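Local coordinates for type IV pilus biogenesis factor PilY1 (Pseudomonas aeruginosa, PDB 3HX6), which takes part in type IV pilus assembly, twitching motility and adhesion to host cells, and seems to regulate pilus retraction by binding and releasing calcium, at residues Y316-S321 with T388-L392; Y343-T349 with Q366-W372; T396-Q400 with L436-N441; I414-V420 with Y486-S492; A455-V459 with V551-P555. The protein carries 3 engineered substitutions. All blocks are in the same frame, centred on the assembly; numbering follows the deposited sequence.

Interaction 1. Residues Y316-S321 with T388-L392; sequences YSAVDS and TRGNL
R389 reaches across to the backbone carbonyl of V319. Its NE donates to V319 O at 3.1 Å, with an N-H...O angle of 144° and the donor in the carbonyl plane. NH2 adds a weak second bond to the same V319 O at 3.4 Å. The oxygen sits 24° out of the guanidinium plane. The chain of R389 is extended from CG to NE, which carries the guanidinium over to the loop that follows strand 307-317. One face of the group lies against the backbone of D320 and S321, with S321 N 3.7 Å above its centre. NH2 also has partners outside the two segments. It forms a salt bridge with D437 and a hydrogen bond with Y369 OH.

D320 turns to other partners: OD2 pairs with R364 and OD1 accepts from A324 N. Two bonds tie the ends of the short 3-10 segment at 389-391 together. T388 N donates to N391 OD1 at 2.8 Å, and N391 N returns a bond to T388 O at 2.9 Å.

Y316 supplies the apolar part. Its CG lies anti to the backbone N (chi1 -169°), and the ring points at the loop. The side chains of Y316 and L392 come from opposite directions, and Y316 CZ lies 4.0 Å from L392 CD1. The contact joins the outermost strand of a propeller sheet, 307-317, to the loop that leads into strand 392-405. A carbonyl, a tyrosine hydroxyl and a carboxylate all engage the R389 guanidinium, so its charge is probably well balanced in this partly buried setting.

Interaction 2. Residues Y343-T349 with Q366-W372; sequences YIVIFGT and QTLYGIW
Strands 343-348 and 367-372 form an antiparallel ladder running from the I344-W372 pair to the G348-L368 pair. They are neighbours in the large mixed sheet of this C-terminal domain, and both lie in the range of the PilY1 beta-propeller family. Their axes are 4.2 Å apart at closest approach.

Backbone hydrogen bonds come in two reciprocal sets. V345 pairs with I371, where V345 N to I371 O is 2.6 Å and nearly straight at 174°. F347 pairs with Y369 in the same way. At the far end T349 N adds a bond to T367 O.

Apolar contacts fall on both faces of the sheet. On one face V345, F347, Y369 and I371 come together. The CB of Y369 lies over the face of the F347 ring, 3.8 Å from its centroid, a CH-pi contact. The F347 and Y369 rings are 25° from parallel but slid apart, so they barely overlap. I371 CG1 meets the edge of the F347 ring, 3.5 Å from F347 CE1. On the opposite face I346 CG2 touches L368 CD1 at 4.0 Å. G370 carries no side chain there, and I344 CG2 packs against its CA. This face continues onto W434 of strand 433-437.

Side-chain hydrogen bonds close the ladder. T349 OG1 lies between the backbone N and the carbonyl carbon (chi1 65°), turned to the other strand. It accepts from T367 N at 2.8 Å and donates to Q366 OE1 at 2.7 Å.

Interaction 3. Residues T396-Q400 with L436-N441; sequences TLDLQ and LDFMVN
L397, L436 and V440 carry this contact with aliphatic branches, so no ring or other flat group meets another by face or edge. The one ring in these segments, F438, sits on a corner of the chain, and its CB points away from 396-400. Its CZ packs on L368 instead. The carboxylate of D437 is taken up by R389 and T367.

F438 is the centre of an inverse gamma turn, where the chain changes direction. In strand 392-405, D398 and L399 form a classic beta bulge, both facing I414 of the next strand. Strands 392-405 and 433-437 are parallel neighbours in the mixed sheet.

L397 is the residue most buried by the contact. Its side chain crosses that of L436 at about a right angle, with L397 CG 4.0 Å from L436 CD1. With chi1 at 172°, L436 CG swings away from its amide nitrogen, and CD1 reaches T396 CA at 3.5 Å. L397 CB also lies 3.3 Å from M439 O, against the turned chain. V440 CG2 fits beside the bulge, 3.9 Å from L399 N.

Beyond the corner the chain comes back to strand 392-405. N441 N donates to L397 O at 2.9 Å, nearly end-on to the carbonyl.

A water bridges the two segments. It accepts from L397 N at 3.0 Å and donates to two carbonyls, D437 O at 3.1 Å and M439 O at 2.7 Å.

Interaction 4. Residues I414-V420 with Y486-S492; sequences IASQNPV and YTGGRTS
R490 and Q417 lay their side chains across each other at about a right angle. Q417 CB sits over the centre of the guanidinium, 3.7 Å above its plane. Beyond CG, the R490 chain bends at chi2 and chi3 (chi3 -43°), and this turns the group side-on to the backbone of A415. R490 NE and NH2 both donate to A415 O, each at 3.2 Å. The oxygen is tilted 20° from the guanidinium plane, and NE lies almost in line with the A415 C=O. The backbone adds a straighter bond, R490 N to S416 O at 2.8 Å. G489 has no side chain, which lets S416 O come within 3.3 Å of G489 CA.

Further along, V420 and T487 approach at a slant, with V420 CG2 3.5 Å from T487 OG1. T487 OG1 is hydrogen-bonded to Q395 OE1.

The contact is loop packing, far from the bound calcium. It joins the end of strand 408-415 to the long loop after strand 477-483. S416 bonds back to T396 of strand 392-405, and R490 also rests on V517 of strand 516-517.

Interaction 5. Residues A455-V459 with V551-P555; sequences AIGQV and VNPGP
P553 has the largest buried area here, and it packs beside I456. The two side chains run side by side and point the same way, with P553 CG 4.0 Å from I456 CD1. A chi1 of 178° turns I456 CG1 to the side opposite the amide nitrogen and lays that branch along the proline ring. P553 O takes the main polar bond, from Q458 N at 2.6 Å.

Q458 comes next. Its chain is extended beyond CG and crosses P555 at about a right angle. NE2 lies 3.5 Å from P555 CD and 2.8 Å from P555 O.

V459 also packs on the P553 carbonyl, with V459 CG1 3.4 Å from P553 O. I456 to V459 is a type II' beta turn, closed by V459 N to I456 O at 3.0 Å. G457 takes the positive phi of 54° in this turn and presents its CA to P553 CB at 3.9 Å.

The turn is a tight hairpin that links strands 454-456 and 459-466 at one end of the mixed sheet. The modelled C-terminal tail, which follows strand 548-550, lies against its tip. V551 and P553 also touch P540 of strand 539-543, and V459 and P555 pack on F493.

Interactions 1, 2 and 3 form a connected group. Their centres are 10 to 17 Å apart, and D437 of interaction 3 reaches both R389 of interaction 1 and T367 of interaction 2. Along the chain, interaction 2 is nested within the loop closed by interaction 1, and interaction 3 follows. Interactions 3 and 4 cross in sequence and share neighbouring strands 392-405 and 408-415. Interaction 5 comes last, crosses interaction 4 and touches it through T491 and Q458. Interactions 2 to 5 all reach the ten-stranded mixed sheet, while interaction 1 ties it to strand 307-317 of a separate four-stranded sheet. Together they connect that four-stranded sheet, the mixed sheet and the modelled C-terminal tail.

Interaction 1. Residues Y316-S321 with T388-L392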
# COMPACT_ATOMS: atom_id res chain seq x y z
N TYR A 316 -18.30 -30.16 11.17
CA TYR A 316 -19.70 -29.83 10.92
C TYR A 316 -20.17 -30.47 9.61
O TYR A 316 -19.36 -30.80 8.73
CB TYR A 316 -19.82 -28.30 10.84
CG TYR A 316 -21.23 -27.76 10.84
CD1 TYR A 316 -21.88 -27.43 9.64
CD2 TYR A 316 -21.92 -27.59 12.04
CE1 TYR A 316 -23.20 -26.95 9.65
CE2 TYR A 316 -23.23 -27.11 12.05
CZ TYR A 316 -23.86 -26.79 10.87
OH TYR A 316 -25.15 -26.32 10.91
N SER A 317 -21.48 -30.67 9.48
CA SER A 317 -22.08 -31.21 8.26
C SER A 317 -23.22 -30.27 7.89
O SER A 317 -24.23 -30.20 8.60
CB SER A 317 -22.61 -32.63 8.49
OG SER A 317 -21.54 -33.54 8.69
N ALA A 318 -23.04 -29.56 6.79
CA ALA A 318 -24.00 -28.58 6.31
C ALA A 318 -25.22 -29.13 5.58
O ALA A 318 -25.10 -29.85 4.59
CB ALA A 318 -23.29 -27.56 5.41
N VAL A 319 -26.40 -28.77 6.09
CA VAL A 319 -27.67 -29.16 5.48
C VAL A 319 -28.56 -27.92 5.47
O VAL A 319 -28.45 -27.07 6.36
CB VAL A 319 -28.38 -30.28 6.29
CG1 VAL A 319 -27.52 -31.54 6.30
CG2 VAL A 319 -28.67 -29.81 7.71
N ASP A 320 -29.42 -27.81 4.47
CA ASP A 320 -30.30 -26.65 4.41
C ASP A 320 -31.38 -26.74 5.49
O ASP A 320 -31.31 -27.59 6.38
CB ASP A 320 -30.96 -26.54 3.03
CG ASP A 320 -31.67 -27.81 2.60
OD1 ASP A 320 -32.23 -28.50 3.48
OD2 ASP A 320 -31.66 -28.10 1.39
N SER A 321 -32.35 -25.84 5.40
CA SER A 321 -33.46 -25.77 6.35
C SER A 321 -34.25 -27.07 6.40
O SER A 321 -34.71 -27.48 7.46
CB SER A 321 -34.42 -24.64 5.95
OG SER A 321 -33.72 -23.48 5.56
N THR A 388 -25.79 -28.60 14.88
CA THR A 388 -26.86 -28.43 13.91
C THR A 388 -27.18 -26.94 13.94
O THR A 388 -26.68 -26.21 14.79
CB THR A 388 -28.10 -29.27 14.35
OG1 THR A 388 -27.96 -30.62 13.89
CG2 THR A 388 -29.38 -28.68 13.81
N ARG A 389 -27.99 -26.47 12.99
CA ARG A 389 -28.36 -25.06 12.96
C ARG A 389 -28.94 -24.63 14.31
O ARG A 389 -28.85 -23.47 14.69
CB ARG A 389 -29.41 -24.83 11.88
CG ARG A 389 -28.90 -25.05 10.47
CD ARG A 389 -30.02 -24.89 9.46
NE ARG A 389 -29.47 -24.76 8.12
CZ ARG A 389 -29.80 -23.79 7.27
NH1 ARG A 389 -30.68 -22.87 7.62
NH2 ARG A 389 -29.21 -23.74 6.08
N GLY A 390 -29.53 -25.59 15.03
CA GLY A 390 -30.13 -25.30 16.33
C GLY A 390 -29.14 -24.80 17.37
O GLY A 390 -29.52 -24.09 18.30
N ASN A 391 -27.87 -25.18 17.21
CA ASN A 391 -26.83 -24.75 18.15
C ASN A 391 -26.20 -23.44 17.69
O ASN A 391 -25.27 -22.94 18.32
CB ASN A 391 -25.74 -25.80 18.24
CG ASN A 391 -26.28 -27.18 18.49
OD1 ASN A 391 -26.24 -28.04 17.61
ND2 ASN A 391 -26.82 -27.40 19.68
N LEU A 392 -26.71 -22.89 16.59
CA LEU A 392 -26.16 -21.66 16.03
C LEU A 392 -27.15 -20.51 16.04
O LEU A 392 -28.35 -20.71 16.11
CB LEU A 392 -25.71 -21.92 14.59
CG LEU A 392 -24.91 -23.21 14.33
CD1 LEU A 392 -24.64 -23.35 12.84
CD2 LEU A 392 -23.61 -23.18 15.12

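Interaction 2. Residues Y343-T349 with Q366-W372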
# COMPACT_ATOMS: atom_id res chain seq x y z
N TYR A 343 -11.09 -21.11 17.36
CA TYR A 343 -11.34 -20.27 16.20
C TYR A 343 -12.72 -20.47 15.62
O TYR A 343 -13.32 -21.53 15.78
CB TYR A 343 -10.32 -20.57 15.09
CG TYR A 343 -8.95 -19.96 15.30
CD1 TYR A 343 -8.04 -20.53 16.18
CD2 TYR A 343 -8.58 -18.81 14.60
CE1 TYR A 343 -6.77 -19.97 16.35
CE2 TYR A 343 -7.32 -18.24 14.76
CZ TYR A 343 -6.42 -18.83 15.64
OH TYR A 343 -5.17 -18.29 15.80
N ILE A 344 -13.21 -19.44 14.95
CA ILE A 344 -14.49 -19.54 14.29
C ILE A 344 -14.16 -19.91 12.85
O ILE A 344 -13.44 -19.19 12.17
CB ILE A 344 -15.25 -18.19 14.34
CG1 ILE A 344 -15.59 -17.85 15.80
CG2 ILE A 344 -16.53 -18.27 13.49
CD1 ILE A 344 -16.22 -16.49 16.00
N VAL A 345 -14.64 -21.07 12.42
CA VAL A 345 -14.40 -21.55 11.07
C VAL A 345 -15.56 -21.09 10.19
O VAL A 345 -16.70 -21.49 10.40
CB VAL A 345 -14.30 -23.08 11.05
CG1 VAL A 345 -13.88 -23.56 9.67
CG2 VAL A 345 -13.29 -23.54 12.11
N ILE A 346 -15.26 -20.25 9.21
CA ILE A 346 -16.29 -19.73 8.33
C ILE A 346 -16.26 -20.40 6.96
O ILE A 346 -15.20 -20.51 6.34
CB ILE A 346 -16.12 -18.20 8.16
CG1 ILE A 346 -16.13 -17.54 9.54
CG2 ILE A 346 -17.23 -17.64 7.28
CD1 ILE A 346 -15.83 -16.05 9.53
N PHE A 347 -17.41 -20.88 6.51
CA PHE A 347 -17.50 -21.53 5.21
C PHE A 347 -18.90 -21.37 4.63
O PHE A 347 -19.89 -21.29 5.37
CB PHE A 347 -17.15 -23.02 5.32
CG PHE A 347 -17.90 -23.75 6.40
CD1 PHE A 347 -17.54 -23.61 7.73
CD2 PHE A 347 -18.99 -24.56 6.08
CE1 PHE A 347 -18.24 -24.28 8.74
CE2 PHE A 347 -19.70 -25.23 7.08
CZ PHE A 347 -19.33 -25.09 8.41
N GLY A 348 -18.98 -21.31 3.30
CA GLY A 348 -20.26 -21.16 2.64
C GLY A 348 -20.50 -22.34 1.71
O GLY A 348 -19.55 -23.02 1.31
N THR A 349 -21.75 -22.57 1.35
CA THR A 349 -22.06 -23.70 0.51
C THR A 349 -22.38 -23.31 -0.93
O THR A 349 -22.74 -22.17 -1.21
CB THR A 349 -23.22 -24.52 1.10
OG1 THR A 349 -24.41 -23.73 1.11
CG2 THR A 349 -22.89 -24.93 2.54
N GLN A 366 -28.58 -21.73 -0.09
CA GLN A 366 -27.21 -22.11 0.21
C GLN A 366 -26.94 -21.31 1.48
O GLN A 366 -27.70 -20.38 1.79
CB GLN A 366 -26.27 -21.72 -0.93
CG GLN A 366 -26.45 -22.59 -2.17
CD GLN A 366 -26.47 -24.08 -1.83
OE1 GLN A 366 -25.58 -24.59 -1.15
NE2 GLN A 366 -27.49 -24.77 -2.32
N THR A 367 -25.88 -21.63 2.20
CA THR A 367 -25.67 -20.97 3.48
C THR A 367 -24.23 -20.62 3.82
O THR A 367 -23.30 -21.25 3.33
CB THR A 367 -26.22 -21.89 4.60
OG1 THR A 367 -27.54 -22.32 4.25
CG2 THR A 367 -26.25 -21.18 5.94
N LEU A 368 -24.07 -19.60 4.66
CA LEU A 368 -22.75 -19.19 5.15
C LEU A 368 -22.76 -19.59 6.61
O LEU A 368 -23.69 -19.25 7.35
CB LEU A 368 -22.56 -17.67 5.06
CG LEU A 368 -21.15 -17.24 5.49
CD1 LEU A 368 -20.11 -17.87 4.55
CD2 LEU A 368 -21.03 -15.71 5.48
N TYR A 369 -21.75 -20.33 7.04
CA TYR A 369 -21.66 -20.80 8.42
C TYR A 369 -20.43 -20.29 9.14
O TYR A 369 -19.39 -20.06 8.53
CB TYR A 369 -21.62 -22.33 8.49
CG TYR A 369 -22.84 -23.04 7.96
CD1 TYR A 369 -22.90 -23.48 6.64
CD2 TYR A 369 -23.93 -23.29 8.79
CE1 TYR A 369 -24.03 -24.14 6.16
CE2 TYR A 369 -25.07 -23.95 8.32
CZ TYR A 369 -25.11 -24.37 7.00
OH TYR A 369 -26.22 -25.02 6.53
N GLY A 370 -20.58 -20.14 10.45
CA GLY A 370 -19.49 -19.73 11.31
C GLY A 370 -19.52 -20.74 12.45
O GLY A 370 -20.38 -20.66 13.33
N ILE A 371 -18.61 -21.71 12.43
CA ILE A 371 -18.57 -22.75 13.45
C ILE A 371 -17.37 -22.63 14.40
O ILE A 371 -16.23 -22.49 13.98
CB ILE A 371 -18.52 -24.16 12.81
CG1 ILE A 371 -19.72 -24.35 11.89
CG2 ILE A 371 -18.50 -25.23 13.91
CD1 ILE A 371 -21.07 -24.25 12.58
N TRP A 372 -17.64 -22.73 15.70
CA TRP A 372 -16.58 -22.62 16.69
C TRP A 372 -15.77 -23.90 16.85
O TRP A 372 -16.31 -24.93 17.25
CB TRP A 372 -17.18 -22.23 18.04
CG TRP A 372 -16.17 -21.85 19.08
CD1 TRP A 372 -14.82 -21.70 18.92
CD2 TRP A 372 -16.45 -21.49 20.44
NE1 TRP A 372 -14.25 -21.27 20.09
CE2 TRP A 372 -15.22 -21.13 21.04
CE3 TRP A 372 -17.62 -21.44 21.21
CZ2 TRP A 372 -15.13 -20.72 22.38
CZ3 TRP A 372 -17.53 -21.03 22.54
CH2 TRP A 372 -16.29 -20.68 23.11

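Interaction 3. Residues T396-Q400 with L436-N441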
# COMPACT_ATOMS: atom_id res chain seq x y z
N THR A 396 -30.07 -13.15 9.05
CA THR A 396 -30.81 -13.13 7.80
C THR A 396 -30.48 -11.90 6.97
O THR A 396 -30.00 -10.90 7.49
CB THR A 396 -32.34 -13.11 8.06
OG1 THR A 396 -32.64 -12.11 9.04
CG2 THR A 396 -32.82 -14.47 8.58
N LEU A 397 -30.71 -12.00 5.67
CA LEU A 397 -30.51 -10.86 4.79
C LEU A 397 -31.94 -10.34 4.79
O LEU A 397 -32.85 -10.98 4.26
CB LEU A 397 -30.07 -11.31 3.40
CG LEU A 397 -28.62 -11.82 3.41
CD1 LEU A 397 -28.20 -12.19 2.00
CD2 LEU A 397 -27.71 -10.73 3.98
N ASP A 398 -32.15 -9.19 5.42
CA ASP A 398 -33.48 -8.64 5.58
C ASP A 398 -33.97 -7.61 4.59
O ASP A 398 -35.16 -7.31 4.56
CB ASP A 398 -33.62 -8.06 6.98
CG ASP A 398 -33.38 -9.09 8.05
OD1 ASP A 398 -33.62 -10.28 7.78
OD2 ASP A 398 -32.95 -8.71 9.16
N LEU A 399 -33.08 -7.07 3.78
CA LEU A 399 -33.51 -6.05 2.85
C LEU A 399 -32.57 -5.84 1.68
O LEU A 399 -31.35 -5.86 1.83
CB LEU A 399 -33.68 -4.73 3.62
CG LEU A 399 -34.21 -3.45 2.97
CD1 LEU A 399 -33.19 -2.87 2.00
CD2 LEU A 399 -35.52 -3.75 2.27
N GLN A 400 -33.16 -5.69 0.50
CA GLN A 400 -32.41 -5.39 -0.70
C GLN A 400 -33.04 -4.12 -1.20
O GLN A 400 -34.27 -4.02 -1.27
CB GLN A 400 -32.56 -6.46 -1.78
CG GLN A 400 -31.82 -6.07 -3.05
CD GLN A 400 -31.81 -7.16 -4.09
OE1 GLN A 400 -31.43 -8.30 -3.81
NE2 GLN A 400 -32.21 -6.82 -5.31
N LEU A 436 -26.10 -18.05 7.96
CA LEU A 436 -26.82 -17.05 7.20
C LEU A 436 -27.18 -17.69 5.87
O LEU A 436 -26.30 -17.99 5.09
CB LEU A 436 -25.92 -15.83 6.97
CG LEU A 436 -26.41 -14.72 6.02
CD1 LEU A 436 -27.62 -14.02 6.64
CD2 LEU A 436 -25.29 -13.71 5.77
N ASP A 437 -28.47 -17.91 5.62
CA ASP A 437 -28.87 -18.49 4.35
C ASP A 437 -28.78 -17.38 3.30
O ASP A 437 -29.16 -16.23 3.56
CB ASP A 437 -30.31 -19.03 4.42
CG ASP A 437 -30.42 -20.31 5.25
OD1 ASP A 437 -29.74 -21.30 4.93
OD2 ASP A 437 -31.18 -20.31 6.24
N PHE A 438 -28.24 -17.72 2.14
CA PHE A 438 -28.10 -16.75 1.07
C PHE A 438 -29.44 -16.53 0.39
O PHE A 438 -29.77 -17.17 -0.61
CB PHE A 438 -27.05 -17.22 0.06
CG PHE A 438 -25.64 -17.18 0.58
CD1 PHE A 438 -25.09 -15.97 1.01
CD2 PHE A 438 -24.88 -18.33 0.66
CE1 PHE A 438 -23.79 -15.92 1.50
CE2 PHE A 438 -23.58 -18.29 1.16
CZ PHE A 438 -23.03 -17.09 1.58
N MET A 439 -30.22 -15.62 0.97
CA MET A 439 -31.54 -15.29 0.46
C MET A 439 -32.04 -14.07 1.21
O MET A 439 -31.82 -13.94 2.42
CB MET A 439 -32.51 -16.47 0.68
CG MET A 439 -32.78 -16.80 2.16
SD MET A 439 -33.76 -18.30 2.35
CE MET A 439 -33.96 -18.40 4.17
N VAL A 440 -32.71 -13.17 0.50
CA VAL A 440 -33.24 -11.98 1.14
C VAL A 440 -34.70 -12.23 1.50
O VAL A 440 -35.56 -12.32 0.64
CB VAL A 440 -33.11 -10.75 0.22
CG1 VAL A 440 -33.70 -11.06 -1.14
CG2 VAL A 440 -33.83 -9.57 0.84
N ASN A 441 -34.96 -12.35 2.80
CA ASN A 441 -36.31 -12.61 3.30
C ASN A 441 -36.91 -13.88 2.70
O ASN A 441 -38.04 -13.88 2.21
CB ASN A 441 -37.25 -11.43 3.01
CG ASN A 441 -38.45 -11.42 3.95
OD1 ASN A 441 -38.75 -12.41 4.61
ND2 ASN A 441 -39.15 -10.29 4.00
O HOH W 1 -31.50 -14.75 4.93

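Interaction 4. Residues I414-V420 with Y486-S492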
# COMPACT_ATOMS: atom_id res chain seq x y z
N ILE A 414 -29.06 -5.46 3.41
CA ILE A 414 -28.81 -5.24 4.82
C ILE A 414 -29.04 -6.55 5.54
O ILE A 414 -30.02 -7.25 5.28
CB ILE A 414 -29.74 -4.15 5.42
CG1 ILE A 414 -29.36 -2.78 4.86
CG2 ILE A 414 -29.64 -4.14 6.94
CD1 ILE A 414 -30.33 -2.29 3.81
N ALA A 415 -28.13 -6.89 6.44
CA ALA A 415 -28.22 -8.12 7.19
C ALA A 415 -28.64 -7.82 8.62
O ALA A 415 -28.48 -6.69 9.09
CB ALA A 415 -26.87 -8.83 7.19
N SER A 416 -29.18 -8.83 9.29
CA SER A 416 -29.60 -8.70 10.68
C SER A 416 -28.33 -8.57 11.52
O SER A 416 -27.22 -8.73 11.00
CB SER A 416 -30.37 -9.95 11.11
OG SER A 416 -29.59 -11.13 10.90
N GLN A 417 -28.50 -8.29 12.81
CA GLN A 417 -27.37 -8.13 13.70
C GLN A 417 -27.66 -8.79 15.05
O GLN A 417 -27.57 -8.17 16.10
CB GLN A 417 -27.08 -6.64 13.90
CG GLN A 417 -25.82 -6.32 14.68
CD GLN A 417 -25.53 -4.83 14.71
OE1 GLN A 417 -24.56 -4.35 14.13
NE2 GLN A 417 -26.39 -4.09 15.39
N ASN A 418 -28.02 -10.06 14.99
CA ASN A 418 -28.34 -10.82 16.19
C ASN A 418 -27.07 -11.23 16.91
O ASN A 418 -26.11 -11.67 16.29
CB ASN A 418 -29.14 -12.06 15.81
CG ASN A 418 -30.34 -11.72 14.95
OD1 ASN A 418 -30.66 -12.44 14.01
ND2 ASN A 418 -31.01 -10.62 15.28
N PRO A 419 -27.04 -11.06 18.23
CA PRO A 419 -25.84 -11.45 18.97
C PRO A 419 -25.74 -12.96 19.12
O PRO A 419 -26.73 -13.67 18.97
CB PRO A 419 -26.01 -10.73 20.30
CG PRO A 419 -27.50 -10.76 20.50
CD PRO A 419 -28.03 -10.42 19.12
N VAL A 420 -24.54 -13.44 19.40
CA VAL A 420 -24.32 -14.87 19.59
C VAL A 420 -23.95 -15.05 21.06
O VAL A 420 -23.06 -14.36 21.56
CB VAL A 420 -23.14 -15.38 18.73
CG1 VAL A 420 -22.92 -16.86 18.99
CG2 VAL A 420 -23.43 -15.15 17.25
N TYR A 486 -17.71 -12.70 13.87
CA TYR A 486 -18.10 -13.18 15.19
C TYR A 486 -19.59 -13.47 15.32
O TYR A 486 -20.01 -14.10 16.29
CB TYR A 486 -17.72 -12.14 16.25
CG TYR A 486 -16.29 -11.66 16.17
CD1 TYR A 486 -15.99 -10.30 16.25
CD2 TYR A 486 -15.24 -12.57 16.04
CE1 TYR A 486 -14.68 -9.86 16.19
CE2 TYR A 486 -13.92 -12.13 15.99
CZ TYR A 486 -13.64 -10.78 16.07
OH TYR A 486 -12.34 -10.35 16.04
N THR A 487 -20.38 -13.02 14.36
CA THR A 487 -21.82 -13.23 14.45
C THR A 487 -22.50 -13.60 13.13
O THR A 487 -23.63 -14.09 13.13
CB THR A 487 -22.49 -11.96 15.00
OG1 THR A 487 -23.84 -12.25 15.39
CG2 THR A 487 -22.51 -10.88 13.94
N GLY A 488 -21.81 -13.37 12.02
CA GLY A 488 -22.38 -13.66 10.72
C GLY A 488 -23.35 -12.56 10.29
O GLY A 488 -23.93 -12.62 9.21
N GLY A 489 -23.51 -11.56 11.14
CA GLY A 489 -24.43 -10.48 10.82
C GLY A 489 -23.77 -9.16 10.46
O GLY A 489 -22.58 -9.10 10.16
N ARG A 490 -24.57 -8.10 10.52
CA ARG A 490 -24.11 -6.76 10.20
C ARG A 490 -23.07 -6.27 11.19
O ARG A 490 -23.24 -6.42 12.40
CB ARG A 490 -25.32 -5.81 10.21
CG ARG A 490 -25.02 -4.35 10.02
CD ARG A 490 -26.03 -3.53 10.81
NE ARG A 490 -27.36 -4.09 10.64
CZ ARG A 490 -28.35 -3.97 11.52
NH1 ARG A 490 -28.18 -3.30 12.65
NH2 ARG A 490 -29.50 -4.56 11.27
N THR A 491 -22.00 -5.68 10.68
CA THR A 491 -20.94 -5.13 11.53
C THR A 491 -21.51 -3.90 12.24
O THR A 491 -22.52 -3.34 11.79
CB THR A 491 -19.74 -4.68 10.69
OG1 THR A 491 -20.22 -3.94 9.56
CG2 THR A 491 -18.95 -5.90 10.18
N SER A 492 -20.88 -3.48 13.33
CA SER A 492 -21.35 -2.31 14.06
C SER A 492 -20.66 -1.06 13.51
O SER A 492 -20.87 0.05 13.99
CB SER A 492 -21.06 -2.45 15.56
OG SER A 492 -19.67 -2.58 15.81

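Interaction 5. Residues A455-V459 with V551-P555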
# COMPACT_ATOMS: atom_id res chain seq x y z
N ALA A 455 -10.85 -12.88 5.37
CA ALA A 455 -11.10 -12.47 6.74
C ALA A 455 -9.97 -11.53 7.14
O ALA A 455 -8.80 -11.90 7.08
CB ALA A 455 -11.14 -13.68 7.66
N ILE A 456 -10.32 -10.31 7.53
CA ILE A 456 -9.32 -9.33 7.93
C ILE A 456 -9.87 -8.48 9.06
O ILE A 456 -11.02 -8.04 9.01
CB ILE A 456 -8.91 -8.41 6.74
CG1 ILE A 456 -7.90 -7.37 7.19
CG2 ILE A 456 -10.15 -7.75 6.14
CD1 ILE A 456 -7.32 -6.53 6.06
N GLY A 457 -9.05 -8.26 10.08
CA GLY A 457 -9.50 -7.47 11.22
C GLY A 457 -10.79 -8.05 11.78
O GLY A 457 -10.86 -9.23 12.11
N GLN A 458 -11.82 -7.22 11.88
CA GLN A 458 -13.11 -7.66 12.42
C GLN A 458 -14.16 -7.85 11.33
O GLN A 458 -15.34 -7.60 11.55
CB GLN A 458 -13.61 -6.65 13.45
CG GLN A 458 -12.64 -6.38 14.59
CD GLN A 458 -13.10 -5.25 15.51
OE1 GLN A 458 -14.15 -5.33 16.14
NE2 GLN A 458 -12.31 -4.18 15.57
N VAL A 459 -13.74 -8.30 10.15
CA VAL A 459 -14.70 -8.52 9.07
C VAL A 459 -14.33 -9.71 8.19
O VAL A 459 -13.17 -10.08 8.07
CB VAL A 459 -14.81 -7.29 8.13
CG1 VAL A 459 -14.93 -6.01 8.92
CG2 VAL A 459 -13.60 -7.23 7.20
N VAL A 551 -11.99 -0.63 2.18
CA VAL A 551 -12.66 -1.30 3.28
C VAL A 551 -12.11 -0.96 4.65
O VAL A 551 -10.95 -0.58 4.79
CB VAL A 551 -12.62 -2.83 3.10
CG1 VAL A 551 -13.46 -3.24 1.90
CG2 VAL A 551 -11.18 -3.29 2.92
N ASN A 552 -12.96 -1.09 5.65
CA ASN A 552 -12.59 -0.82 7.02
C ASN A 552 -12.70 -2.13 7.81
O ASN A 552 -13.80 -2.58 8.11
CB ASN A 552 -13.50 0.25 7.62
CG ASN A 552 -13.27 0.46 9.10
OD1 ASN A 552 -12.15 0.32 9.59
ND2 ASN A 552 -14.34 0.81 9.82
N PRO A 553 -11.56 -2.74 8.14
CA PRO A 553 -11.49 -4.01 8.88
C PRO A 553 -12.12 -3.91 10.27
O PRO A 553 -12.40 -4.93 10.90
CB PRO A 553 -9.99 -4.29 8.96
CG PRO A 553 -9.43 -3.57 7.77
CD PRO A 553 -10.20 -2.27 7.80
N GLY A 554 -12.35 -2.69 10.73
CA GLY A 554 -12.95 -2.51 12.04
C GLY A 554 -12.11 -1.60 12.92
O GLY A 554 -10.92 -1.42 12.66
N PRO A 555 -12.71 -1.02 13.97
CA PRO A 555 -11.97 -0.12 14.87
C PRO A 555 -10.73 -0.77 15.48
O PRO A 555 -10.58 -2.00 15.34
CB PRO A 555 -13.02 0.23 15.93
CG PRO A 555 -13.85 -1.02 15.99
CD PRO A 555 -14.03 -1.35 14.53